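Local coordinates for protein ethanolamine kinase Pv091845 (Plasmodium vivax, PDB 2QG7) that probably phosphorylates ethanolamine, the first step in making phosphatidylethanolamine from ethanolamine, at residues Ser55-Ile59 against Leu72-Tyr76; Leu206-His210 against Tyr362-Asn366; Ile240-Phe244 against Leu272-Val277; Cys283-Pro289 against Arg408-Phe413. One frame throughout, in Å; residues are numbered along the deposited sequence.

Interaction 1: residues Ser55-Ile59 against Leu72-Tyr76; sequences SNLRI and LLKKY
L72, Y76 and N56 make most of this surface contact near the N-terminus of the model. Residues 72-75 form the last turn of helix 65-75, and Y76, its N hydrogen-bonded to L72 O (3.2 Å), leaves helical geometry (-119/87). Residues 55-57 form a turn-like loop; R58 and I59 run extended. The nearest CA pair is L57-L72, 6.4 Å. L72 (m,t) points toward the loop. Its CD2 lies 3.5 Å from N56 O, its CD1 3.6 Å from L57 O and 3.7 Å from I59 CG1. Y76 (chi1 m) presents one ring face to N56 CB, 4.0 Å from the centroid, a CH-pi contact, while N56 OD1 accepts a hydrogen bond from T53 N. L57 CD2 comes to 4.0 Å from Y76 CD1. Helix 84-98 also packs on L57 and I59, with Y93 OH hydrogen-bonded to L57 O. The loop thus folds back on the following helix. No hydrogen bond joins the segments: they meet by van der Waals packing, partly of L72 methyls on carbonyls, and one CH-pi contact.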
loop_
_atom_site.group_PDB
_atom_site.type_symbol
_atom_site.label_atom_id
_atom_site.label_comp_id
_atom_site.label_asym_id
_atom_site.label_seq_id
_atom_site.Cartn_x
_atom_site.Cartn_y
_atom_site.Cartn_z
ATOM N N SER D 55 -5.751 5.063 39.155
ATOM C CA SER D 55 -5.177 5.466 40.439
ATOM C C SER D 55 -4.400 6.785 40.346
ATOM O O SER D 55 -4.265 7.484 41.355
ATOM C CB SER D 55 -4.272 4.363 40.996
ATOM O OG SER D 55 -5.041 3.231 41.435
ATOM N N ASN D 56 -3.876 7.118 39.155
ATOM C CA ASN D 56 -3.331 8.455 38.932
ATOM C C ASN D 56 -4.385 9.521 39.210
ATOM O O ASN D 56 -4.089 10.552 39.835
ATOM C CB ASN D 56 -2.798 8.643 37.507
ATOM C CG ASN D 56 -1.552 7.809 37.201
ATOM O OD1 ASN D 56 -1.216 7.620 36.024
ATOM N ND2 ASN D 56 -0.852 7.326 38.239
ATOM N N LEU D 57 -5.614 9.259 38.763
ATOM C CA LEU D 57 -6.704 10.255 38.796
ATOM C C LEU D 57 -7.643 10.137 40.003
ATOM O O LEU D 57 -8.710 10.751 40.044
ATOM C CB LEU D 57 -7.522 10.209 37.476
ATOM C CG LEU D 57 -6.809 10.390 36.126
ATOM C CD1 LEU D 57 -7.766 10.201 34.974
ATOM C CD2 LEU D 57 -6.072 11.747 36.019
ATOM N N ARG D 58 -7.233 9.359 40.996
ATOM C CA ARG D 58 -8.082 9.065 42.137
ATOM C C ARG D 58 -8.151 10.258 43.089
ATOM O O ARG D 58 -7.131 10.856 43.437
ATOM C CB ARG D 58 -7.571 7.800 42.847
ATOM C CG ARG D 58 -8.664 7.010 43.525
ATOM C CD ARG D 58 -8.366 5.519 43.534
ATOM N NE ARG D 58 -9.619 4.752 43.482
ATOM C CZ ARG D 58 -9.748 3.545 42.932
ATOM N NH1 ARG D 58 -10.948 2.965 42.926
ATOM N NH2 ARG D 58 -8.696 2.918 42.386
ATOM N N ILE D 59 -9.365 10.607 43.494
ATOM C CA ILE D 59 -9.579 11.637 44.507
ATOM C C ILE D 59 -10.101 10.968 45.804
ATOM O O ILE D 59 -11.184 10.362 45.822
ATOM C CB ILE D 59 -10.537 12.754 44.002
ATOM C CG1 ILE D 59 -9.903 13.504 42.841
ATOM C CG2 ILE D 59 -10.881 13.758 45.124
ATOM C CD1 ILE D 59 -10.849 14.427 42.129
ATOM N N LEU D 72 -4.896 17.586 39.093
ATOM C CA LEU D 72 -4.788 16.315 38.341
ATOM C C LEU D 72 -4.868 16.529 36.834
ATOM O O LEU D 72 -4.243 15.796 36.075
ATOM C CB LEU D 72 -5.839 15.270 38.791
ATOM C CG LEU D 72 -5.762 14.691 40.224
ATOM C CD1 LEU D 72 -7.002 13.838 40.571
ATOM C CD2 LEU D 72 -4.439 13.944 40.469
ATOM N N LEU D 73 -5.631 17.538 36.418
ATOM C CA LEU D 73 -5.740 17.921 35.003
ATOM C C LEU D 73 -4.464 18.542 34.486
ATOM O O LEU D 73 -4.141 18.399 33.309
ATOM C CB LEU D 73 -6.901 18.888 34.767
ATOM C CG LEU D 73 -8.306 18.283 34.744
ATOM C CD1 LEU D 73 -9.354 19.393 34.843
ATOM C CD2 LEU D 73 -8.523 17.456 33.524
ATOM N N LYS D 74 -3.761 19.243 35.374
ATOM C CA LYS D 74 -2.499 19.919 35.060
ATOM C C LYS D 74 -1.329 18.943 35.091
ATOM O O LYS D 74 -0.351 19.121 34.366
ATOM C CB LYS D 74 -2.233 21.049 36.060
ATOM C CG LYS D 74 -3.292 22.137 36.084
ATOM C CD LYS D 74 -3.054 23.183 34.971
ATOM C CE LYS D 74 -4.386 23.999 34.801
ATOM N NZ LYS D 74 -4.145 24.992 33.688
ATOM N N LYS D 75 -1.429 17.917 35.931
ATOM C CA LYS D 75 -0.358 16.929 36.029
ATOM C C LYS D 75 -0.364 15.875 34.918
ATOM O O LYS D 75 0.700 15.382 34.549
ATOM C CB LYS D 75 -0.336 16.269 37.418
ATOM C CG LYS D 75 0.910 15.337 37.665
ATOM C CD LYS D 75 1.221 15.203 39.157
ATOM C CE LYS D 75 0.451 14.066 39.789
ATOM N NZ LYS D 75 0.912 13.834 41.199
ATOM N N TYR D 76 -1.549 15.534 34.396
ATOM C CA TYR D 76 -1.689 14.446 33.406
ATOM C C TYR D 76 -2.239 14.950 32.091
ATOM O O TYR D 76 -3.441 14.909 31.840
ATOM C CB TYR D 76 -2.536 13.284 33.965
ATOM C CG TYR D 76 -1.907 12.665 35.198
ATOM C CD1 TYR D 76 -2.353 13.009 36.463
ATOM C CD2 TYR D 76 -0.830 11.776 35.091
ATOM C CE1 TYR D 76 -1.766 12.479 37.597
ATOM C CE2 TYR D 76 -0.228 11.229 36.226
ATOM C CZ TYR D 76 -0.704 11.590 37.480
ATOM O OH TYR D 76 -0.127 11.078 38.626
#

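Interaction 2: residues Leu206-His210 against Tyr362-Asn366; sequences LKLLH and YDIAN
Helices 196-210 and 360-369 pass in nearly antiparallel directions here. The short axes lie 12.1 Å apart at a signed crossing angle of 155°, with L206 CA 8.7 Å from I364 CA. Along 362-366, the first residue to reach across is D363, with chi1 off-well at -142°. Its OD2 accepts a hydrogen bond from H210 NE2 (3.1 Å, 158° at the hydrogen), at the imidazole edge, close to the ring plane. H210 takes chi1 m, and its ND1 pairs with Y394 OH. D363 OD2 also accepts a hydrogen bond from H294 N, and OD1 one from C295 N. In protein kinase-like folds an aspartate of a C-lobe helix holds the catalytic-loop backbone; D363 probably does the same, as H294 and C295 begin the family's HxD-type sequence. Two leucine methyls lie near one oxygen: L206 CD1 is 3.4 Å and L209 CD2 4.1 Å from D363 OD2. Next comes I364 (m,t), which turns its CG1 to L206 CD2 at 4.0 Å; both side chains also touch F390 of helix 384-395.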
loop_
_atom_site.group_PDB
_atom_site.type_symbol
_atom_site.label_atom_id
_atom_site.label_comp_id
_atom_site.label_asym_id
_atom_site.label_seq_id
_atom_site.Cartn_x
_atom_site.Cartn_y
_atom_site.Cartn_z
ATOM N N LEU D 206 -17.876 24.744 0.535
ATOM C CA LEU D 206 -16.449 25.049 0.343
ATOM C C LEU D 206 -16.271 26.447 -0.228
ATOM O O LEU D 206 -15.321 27.125 0.120
ATOM C CB LEU D 206 -15.739 23.965 -0.517
ATOM C CG LEU D 206 -14.211 24.122 -0.680
ATOM C CD1 LEU D 206 -13.466 23.881 0.638
ATOM C CD2 LEU D 206 -13.672 23.220 -1.762
ATOM N N LYS D 207 -17.188 26.875 -1.106
ATOM C CA LYS D 207 -17.184 28.258 -1.602
ATOM C C LYS D 207 -17.470 29.269 -0.485
ATOM O O LYS D 207 -16.767 30.289 -0.379
ATOM C CB LYS D 207 -18.193 28.442 -2.731
ATOM C CG LYS D 207 -17.573 29.110 -3.950
ATOM C CD LYS D 207 -17.286 30.574 -3.656
ATOM C CE LYS D 207 -16.288 31.143 -4.617
ATOM N NZ LYS D 207 -16.957 31.219 -5.951
ATOM N N LEU D 208 -18.494 28.977 0.340
ATOM C CA LEU D 208 -18.736 29.741 1.556
ATOM C C LEU D 208 -17.487 29.938 2.428
ATOM O O LEU D 208 -17.257 31.022 2.937
ATOM C CB LEU D 208 -19.843 29.088 2.387
ATOM C CG LEU D 208 -21.271 29.103 1.811
ATOM C CD1 LEU D 208 -22.258 28.178 2.603
ATOM C CD2 LEU D 208 -21.791 30.539 1.783
ATOM N N LEU D 209 -16.695 28.877 2.623
ATOM C CA LEU D 209 -15.425 28.973 3.302
ATOM C C LEU D 209 -14.450 29.837 2.515
ATOM O O LEU D 209 -13.760 30.698 3.063
ATOM C CB LEU D 209 -14.863 27.557 3.564
ATOM C CG LEU D 209 -13.385 27.324 3.907
ATOM C CD1 LEU D 209 -13.063 27.862 5.269
ATOM C CD2 LEU D 209 -13.039 25.860 3.818
ATOM N N HIS D 210 -14.394 29.611 1.211
ATOM C CA HIS D 210 -13.445 30.337 0.379
ATOM C C HIS D 210 -13.789 31.826 0.172
ATOM O O HIS D 210 -12.928 32.613 -0.228
ATOM C CB HIS D 210 -13.211 29.582 -0.937
ATOM C CG HIS D 210 -12.422 28.313 -0.759
ATOM N ND1 HIS D 210 -12.140 27.443 -1.804
ATOM C CD2 HIS D 210 -11.868 27.766 0.352
ATOM C CE1 HIS D 210 -11.443 26.420 -1.341
ATOM N NE2 HIS D 210 -11.269 26.592 -0.038
ATOM N N TYR D 362 -5.304 24.189 -4.195
ATOM C CA TYR D 362 -4.862 23.166 -3.248
ATOM C C TYR D 362 -6.005 22.426 -2.489
ATOM O O TYR D 362 -6.006 21.191 -2.415
ATOM C CB TYR D 362 -3.882 23.740 -2.259
ATOM C CG TYR D 362 -3.428 22.708 -1.292
ATOM C CD1 TYR D 362 -2.379 21.823 -1.615
ATOM C CD2 TYR D 362 -4.055 22.581 -0.045
ATOM C CE1 TYR D 362 -1.948 20.854 -0.705
ATOM C CE2 TYR D 362 -3.653 21.585 0.868
ATOM C CZ TYR D 362 -2.589 20.739 0.532
ATOM O OH TYR D 362 -2.209 19.780 1.448
ATOM N N ASP D 363 -6.956 23.188 -1.937
ATOM C CA ASP D 363 -8.045 22.626 -1.163
ATOM C C ASP D 363 -8.980 21.748 -1.972
ATOM O O ASP D 363 -9.513 20.775 -1.456
ATOM C CB ASP D 363 -8.826 23.747 -0.486
ATOM C CG ASP D 363 -9.307 23.388 0.922
ATOM O OD1 ASP D 363 -8.813 22.383 1.522
ATOM O OD2 ASP D 363 -10.177 24.143 1.417
ATOM N N ILE D 364 -9.172 22.073 -3.231
ATOM C CA ILE D 364 -10.018 21.306 -4.119
ATOM C C ILE D 364 -9.336 20.009 -4.609
ATOM O O ILE D 364 -9.956 18.943 -4.594
ATOM C CB ILE D 364 -10.508 22.172 -5.345
ATOM C CG1 ILE D 364 -11.152 23.479 -4.833
ATOM C CG2 ILE D 364 -11.472 21.355 -6.289
ATOM C CD1 ILE D 364 -11.373 24.561 -5.921
ATOM N N ALA D 365 -8.082 20.109 -5.039
ATOM C CA ALA D 365 -7.304 18.958 -5.492
ATOM C C ALA D 365 -6.986 17.986 -4.340
ATOM O O ALA D 365 -6.992 16.768 -4.535
ATOM C CB ALA D 365 -6.019 19.421 -6.202
ATOM N N ASN D 366 -6.698 18.527 -3.151
ATOM C CA ASN D 366 -6.539 17.732 -1.950
ATOM C C ASN D 366 -7.824 16.979 -1.633
ATOM O O ASN D 366 -7.763 15.807 -1.312
ATOM C CB ASN D 366 -6.082 18.597 -0.803
ATOM C CG ASN D 366 -5.823 17.805 0.493
ATOM O OD1 ASN D 366 -4.852 17.032 0.580
ATOM N ND2 ASN D 366 -6.684 17.996 1.490
#

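Interaction 3: residues Ile240-Phe244 against Leu272-Val277; sequences IWKYF and LRDSIV
I276 CG2 lies over one face of the W241 indole, a CH-pi contact 3.9 Å from the centroid of the six-membered ring and 26° off its normal. The two residues belong to an antiparallel helix pair in the C-terminal, mostly helical lobe of this kinase fold. Segments 240-244 of helix 236-251 and 272-277 of helix 269-284 run at 178°, with axes 11.5 Å apart. The register sets I240 CA 8.1 Å from I276 CA and F244 CA 7.9 Å from R273 CA. I276 (m,t) points toward the partner helix and fills the space between I240, W241 and F244. Its CG2 is 3.9 Å from I240 CG2, and its CD1 is 3.7 Å from F244 CD1. F244 (chi1 t, chi2 89°) brings its ring against the other helix: CE1 is 3.6 Å from R273 N and CD1 3.8 Å from L272 CD2. F244 CZ is 3.7 Å from R273 CB and faces the guanidinium, whose NH2 forms a salt bridge with D270 OD1. W241 (chi1 m) swings its ring in toward the other helix, where CZ2 is 3.7 Å from V277 CG2 at the ring edge; NE1 is hydrogen-bonded to E280 OE1. L272 also packs on L266 of the second subunit, so the pair borders the dimer contact. R273 O lies 3.6 Å from W241 CH2, at the ring edge.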
loop_
_atom_site.group_PDB
_atom_site.type_symbol
_atom_site.label_atom_id
_atom_site.label_comp_id
_atom_site.label_asym_id
_atom_site.label_seq_id
_atom_site.Cartn_x
_atom_site.Cartn_y
_atom_site.Cartn_z
ATOM N N ILE D 240 4.986 22.803 3.637
ATOM C CA ILE D 240 5.690 21.742 2.909
ATOM C C ILE D 240 7.195 21.746 3.188
ATOM O O ILE D 240 7.773 20.703 3.457
ATOM C CB ILE D 240 5.407 21.778 1.377
ATOM C CG1 ILE D 240 3.922 21.592 1.111
ATOM C CG2 ILE D 240 6.188 20.675 0.653
ATOM C CD1 ILE D 240 3.578 21.642 -0.360
ATOM N N TRP D 241 7.821 22.914 3.119
ATOM C CA TRP D 241 9.246 23.052 3.474
ATOM C C TRP D 241 9.530 22.784 4.932
ATOM O O TRP D 241 10.613 22.307 5.264
ATOM C CB TRP D 241 9.822 24.422 3.070
ATOM C CG TRP D 241 10.009 24.552 1.579
ATOM C CD1 TRP D 241 9.310 25.363 0.733
ATOM C CD2 TRP D 241 10.944 23.838 0.764
ATOM N NE1 TRP D 241 9.749 25.203 -0.560
ATOM C CE2 TRP D 241 10.744 24.265 -0.574
ATOM C CE3 TRP D 241 11.916 22.860 1.022
ATOM C CZ2 TRP D 241 11.507 23.755 -1.656
ATOM C CZ3 TRP D 241 12.664 22.355 -0.055
ATOM C CH2 TRP D 241 12.455 22.805 -1.373
ATOM N N LYS D 242 8.567 23.067 5.811
ATOM C CA LYS D 242 8.753 22.781 7.231
ATOM C C LYS D 242 8.865 21.265 7.425
ATOM O O LYS D 242 9.709 20.792 8.163
ATOM C CB LYS D 242 7.579 23.343 8.017
ATOM C CG LYS D 242 7.660 23.278 9.575
ATOM C CD LYS D 242 6.153 23.123 10.131
ATOM C CE LYS D 242 6.164 23.074 11.711
ATOM N NZ LYS D 242 4.747 22.976 12.291
ATOM N N TYR D 243 7.989 20.511 6.771
ATOM C CA TYR D 243 8.019 19.056 6.863
ATOM C C TYR D 243 9.343 18.482 6.289
ATOM O O TYR D 243 9.935 17.583 6.869
ATOM C CB TYR D 243 6.826 18.433 6.135
ATOM C CG TYR D 243 5.440 18.753 6.636
ATOM C CD1 TYR D 243 5.198 19.111 7.973
ATOM C CD2 TYR D 243 4.356 18.668 5.777
ATOM C CE1 TYR D 243 3.885 19.392 8.434
ATOM C CE2 TYR D 243 3.066 18.928 6.210
ATOM C CZ TYR D 243 2.829 19.277 7.541
ATOM O OH TYR D 243 1.531 19.540 7.954
ATOM N N PHE D 244 9.791 19.043 5.165
ATOM C CA PHE D 244 10.984 18.624 4.498
ATOM C C PHE D 244 12.168 18.777 5.432
ATOM O O PHE D 244 12.929 17.819 5.631
ATOM C CB PHE D 244 11.197 19.435 3.229
ATOM C CG PHE D 244 12.459 19.070 2.480
ATOM C CD1 PHE D 244 12.444 18.047 1.513
ATOM C CD2 PHE D 244 13.671 19.735 2.746
ATOM C CE1 PHE D 244 13.629 17.702 0.841
ATOM C CE2 PHE D 244 14.841 19.396 2.079
ATOM C CZ PHE D 244 14.830 18.388 1.140
ATOM N N LEU D 272 14.118 15.040 -3.859
ATOM C CA LEU D 272 12.903 15.475 -3.244
ATOM C C LEU D 272 12.881 17.016 -3.188
ATOM O O LEU D 272 11.859 17.627 -3.539
ATOM C CB LEU D 272 12.738 14.835 -1.849
ATOM C CG LEU D 272 11.485 15.168 -1.022
ATOM C CD1 LEU D 272 10.166 14.762 -1.716
ATOM C CD2 LEU D 272 11.587 14.545 0.348
ATOM N N ARG D 273 14.004 17.615 -2.748
ATOM C CA ARG D 273 14.193 19.071 -2.746
ATOM C C ARG D 273 13.937 19.670 -4.103
ATOM O O ARG D 273 13.267 20.674 -4.199
ATOM C CB ARG D 273 15.599 19.450 -2.305
ATOM C CG ARG D 273 15.786 20.927 -1.928
ATOM C CD ARG D 273 17.225 21.239 -1.469
ATOM N NE ARG D 273 17.646 20.558 -0.236
ATOM C CZ ARG D 273 18.442 19.477 -0.213
ATOM N NH1 ARG D 273 18.791 18.905 0.939
ATOM N NH2 ARG D 273 18.896 18.958 -1.353
ATOM N N ASP D 274 14.440 19.040 -5.149
ATOM C CA ASP D 274 14.215 19.476 -6.521
ATOM C C ASP D 274 12.768 19.355 -6.964
ATOM O O ASP D 274 12.280 20.165 -7.753
ATOM C CB ASP D 274 15.064 18.631 -7.478
ATOM C CG ASP D 274 16.548 18.979 -7.434
ATOM O OD1 ASP D 274 16.934 19.907 -6.680
ATOM O OD2 ASP D 274 17.342 18.324 -8.161
ATOM N N SER D 275 12.106 18.296 -6.507
ATOM C CA SER D 275 10.733 17.993 -6.864
ATOM C C SER D 275 9.747 18.960 -6.229
ATOM O O SER D 275 8.754 19.313 -6.841
ATOM C CB SER D 275 10.392 16.581 -6.410
ATOM O OG SER D 275 10.939 15.643 -7.332
ATOM N N ILE D 276 10.016 19.362 -4.996
ATOM C CA ILE D 276 9.188 20.357 -4.307
ATOM C C ILE D 276 9.317 21.755 -4.949
ATOM O O ILE D 276 8.308 22.458 -5.144
ATOM C CB ILE D 276 9.491 20.424 -2.805
ATOM C CG1 ILE D 276 9.180 19.081 -2.140
ATOM C CG2 ILE D 276 8.700 21.578 -2.161
ATOM C CD1 ILE D 276 9.688 18.981 -0.742
ATOM N N VAL D 277 10.554 22.130 -5.279
ATOM C CA VAL D 277 10.846 23.314 -6.071
ATOM C C VAL D 277 10.107 23.265 -7.419
ATOM O O VAL D 277 9.484 24.246 -7.824
ATOM C CB VAL D 277 12.386 23.499 -6.274
ATOM C CG1 VAL D 277 12.669 24.538 -7.327
ATOM C CG2 VAL D 277 13.055 23.898 -4.995
#

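Interaction 4: residues Cys283-Pro289 against Arg408-Phe413; sequences CKRENSP and REIQPF
The first segment leaves helix 269-284 and turns toward strand 290-293. C283 (chi1 m) comes first, its CA 5.8 Å from P412 CA. Its SG sits squarely over the F413 ring, 3.8 Å from the centroid and 5° off the normal, a sulfur-aromatic contact. C283 CB lies over the same face, 3.6 Å from F413 CZ, and C283 SG is 3.8 Å from P412 CB. A type I turn from K284 to N287 follows. E286 has its CA 5.5 Å from E409 CA. Its chi1 and chi2 are both m, and its CG packs 3.8 Å from P412 CG. N287 ends the turn with positive phi (41/76). S288 (-98/128, chi1 t) points toward 408-413, and its OG donates a 2.6 Å hydrogen bond to E409 OE2. S288 OG also pairs with A361 N, and E409 OE2 forms a salt bridge with R360 NE. P289 closes the segment, its CD 3.7 Å from E409 OE2. The contact joins the end of one C-lobe helix to the end of helix 400-410 and the link into helix 413-430. One half is polar, with E409 balanced by R360; C283, P412, F413 and the E286 aliphatic carbons form the apolar half.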
loop_
_atom_site.group_PDB
_atom_site.type_symbol
_atom_site.label_atom_id
_atom_site.label_comp_id
_atom_site.label_asym_id
_atom_site.label_seq_id
_atom_site.Cartn_x
_atom_site.Cartn_y
_atom_site.Cartn_z
ATOM N N CYS D 283 2.772 25.156 -9.628
ATOM C CA CYS D 283 1.537 25.469 -8.941
ATOM C C CYS D 283 1.356 26.989 -8.883
ATOM O O CYS D 283 0.234 27.509 -9.066
ATOM C CB CYS D 283 1.523 24.825 -7.534
ATOM S SG CYS D 283 1.128 23.023 -7.528
ATOM N N LYS D 284 2.463 27.690 -8.624
ATOM C CA LYS D 284 2.478 29.141 -8.579
ATOM C C LYS D 284 2.219 29.796 -9.950
ATOM O O LYS D 284 1.748 30.923 -10.025
ATOM C CB LYS D 284 3.771 29.640 -7.945
ATOM C CG LYS D 284 3.799 29.475 -6.436
ATOM C CD LYS D 284 5.060 30.102 -5.870
ATOM C CE LYS D 284 5.067 30.103 -4.359
ATOM N NZ LYS D 284 6.407 30.500 -3.834
ATOM N N ARG D 285 2.492 29.091 -11.028
ATOM C CA ARG D 285 2.287 29.630 -12.363
ATOM C C ARG D 285 0.824 29.576 -12.788
ATOM O O ARG D 285 0.457 30.085 -13.892
ATOM C CB ARG D 285 3.173 28.905 -13.398
ATOM C CG ARG D 285 2.500 27.698 -14.078
ATOM C CD ARG D 285 3.295 27.246 -15.305
ATOM N NE ARG D 285 4.512 26.515 -14.933
ATOM C CZ ARG D 285 5.756 27.002 -15.018
ATOM N NH1 ARG D 285 6.789 26.238 -14.644
ATOM N NH2 ARG D 285 5.967 28.240 -15.475
ATOM N N GLU D 286 -0.004 28.943 -11.940
ATOM C CA GLU D 286 -1.450 28.882 -12.191
ATOM C C GLU D 286 -2.166 30.089 -11.576
ATOM O O GLU D 286 -3.310 30.306 -11.878
ATOM C CB GLU D 286 -2.060 27.570 -11.677
ATOM C CG GLU D 286 -1.514 26.310 -12.271
ATOM C CD GLU D 286 -1.904 26.078 -13.723
ATOM O OE1 GLU D 286 -1.211 25.260 -14.368
ATOM O OE2 GLU D 286 -2.893 26.683 -14.237
ATOM N N ASN D 287 -1.457 30.871 -10.751
ATOM C CA ASN D 287 -2.007 32.010 -9.984
ATOM C C ASN D 287 -3.402 31.695 -9.396
ATOM O O ASN D 287 -4.467 32.136 -9.929
ATOM C CB ASN D 287 -2.030 33.330 -10.785
ATOM C CG ASN D 287 -0.651 34.020 -10.841
ATOM O OD1 ASN D 287 0.292 33.538 -11.524
ATOM N ND2 ASN D 287 -0.542 35.190 -10.166
ATOM N N SER D 288 -3.385 30.908 -8.321
ATOM C CA SER D 288 -4.607 30.531 -7.662
ATOM C C SER D 288 -4.780 31.472 -6.485
ATOM O O SER D 288 -3.866 31.628 -5.659
ATOM C CB SER D 288 -4.587 29.055 -7.229
ATOM O OG SER D 288 -5.829 28.650 -6.686
ATOM N N PRO D 289 -5.964 32.106 -6.401
ATOM C CA PRO D 289 -6.277 33.018 -5.295
ATOM C C PRO D 289 -6.095 32.357 -3.925
ATOM O O PRO D 289 -6.596 31.269 -3.698
ATOM C CB PRO D 289 -7.742 33.368 -5.530
ATOM C CG PRO D 289 -7.983 33.012 -6.995
ATOM C CD PRO D 289 -7.092 31.920 -7.334
ATOM N N ARG D 408 -8.158 23.421 -15.073
ATOM C CA ARG D 408 -6.742 23.562 -15.358
ATOM C C ARG D 408 -5.912 23.958 -14.140
ATOM O O ARG D 408 -4.762 23.514 -13.990
ATOM C CB ARG D 408 -6.534 24.637 -16.460
ATOM C CG ARG D 408 -6.948 24.228 -17.890
ATOM C CD ARG D 408 -5.734 23.778 -18.704
ATOM N NE ARG D 408 -4.778 24.882 -18.940
ATOM C CZ ARG D 408 -3.738 24.811 -19.783
ATOM N NH1 ARG D 408 -2.931 25.862 -19.931
ATOM N NH2 ARG D 408 -3.496 23.686 -20.481
ATOM N N GLU D 409 -6.475 24.849 -13.319
ATOM C CA GLU D 409 -5.778 25.463 -12.190
ATOM C C GLU D 409 -5.449 24.462 -11.083
ATOM O O GLU D 409 -4.435 24.609 -10.385
ATOM C CB GLU D 409 -6.653 26.571 -11.628
ATOM C CG GLU D 409 -5.942 27.564 -10.727
ATOM C CD GLU D 409 -6.955 28.557 -10.111
ATOM O OE1 GLU D 409 -7.529 29.365 -10.893
ATOM O OE2 GLU D 409 -7.159 28.560 -8.860
ATOM N N ILE D 410 -6.321 23.458 -10.911
ATOM C CA ILE D 410 -6.220 22.541 -9.753
ATOM C C ILE D 410 -5.255 21.389 -10.028
ATOM O O ILE D 410 -4.825 20.680 -9.109
ATOM C CB ILE D 410 -7.597 21.969 -9.278
ATOM C CG1 ILE D 410 -8.246 21.104 -10.359
ATOM C CG2 ILE D 410 -8.518 23.093 -8.841
ATOM C CD1 ILE D 410 -9.300 20.137 -9.837
ATOM N N GLN D 411 -4.893 21.253 -11.298
ATOM C CA GLN D 411 -4.273 20.046 -11.863
ATOM C C GLN D 411 -2.864 19.713 -11.292
ATOM O O GLN D 411 -2.613 18.583 -10.916
ATOM C CB GLN D 411 -4.321 20.136 -13.402
ATOM C CG GLN D 411 -4.721 18.887 -14.080
ATOM C CD GLN D 411 -6.084 18.421 -13.735
ATOM O OE1 GLN D 411 -6.333 17.212 -13.593
ATOM N NE2 GLN D 411 -7.008 19.364 -13.641
ATOM N N PRO D 412 -1.963 20.702 -11.178
ATOM C CA PRO D 412 -0.699 20.380 -10.507
ATOM C C PRO D 412 -0.747 20.297 -8.961
ATOM O O PRO D 412 0.268 19.961 -8.338
ATOM C CB PRO D 412 0.191 21.568 -10.890
ATOM C CG PRO D 412 -0.774 22.721 -11.109
ATOM C CD PRO D 412 -2.026 22.109 -11.656
ATOM N N PHE D 413 -1.867 20.669 -8.333
ATOM C CA PHE D 413 -1.981 20.655 -6.873
ATOM C C PHE D 413 -2.276 19.239 -6.356
ATOM O O PHE D 413 -2.150 18.979 -5.157
ATOM C CB PHE D 413 -3.055 21.643 -6.375
ATOM C CG PHE D 413 -2.643 23.074 -6.477
ATOM C CD1 PHE D 413 -2.814 23.781 -7.674
ATOM C CD2 PHE D 413 -2.071 23.725 -5.381
ATOM C CE1 PHE D 413 -2.441 25.075 -7.760
ATOM C CE2 PHE D 413 -1.677 25.067 -5.462
ATOM C CZ PHE D 413 -1.846 25.726 -6.649
#

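Interaction 1 stands apart. It comes first along the chain, and its centre lies 42 Å from those of interactions 2 and 3 and 50 Å from that of interaction 4. The other three belong to the helical C-terminal lobe. Interactions 3 and 4 share helix 269-284, at different levels, with centres 17 Å apart. Interaction 3 falls wholly between the two segments of interaction 2. Interactions 2 and 4 alternate along the chain and touch: A365 CB is 3.4 Å from I410 O, and Y362 N is 3.5 Å from F413 CD2. Helix 360-369 is therefore packed on residues 408-413 as well as on helix 196-210, which brings three chain regions far apart in sequence together in the C-terminal lobe.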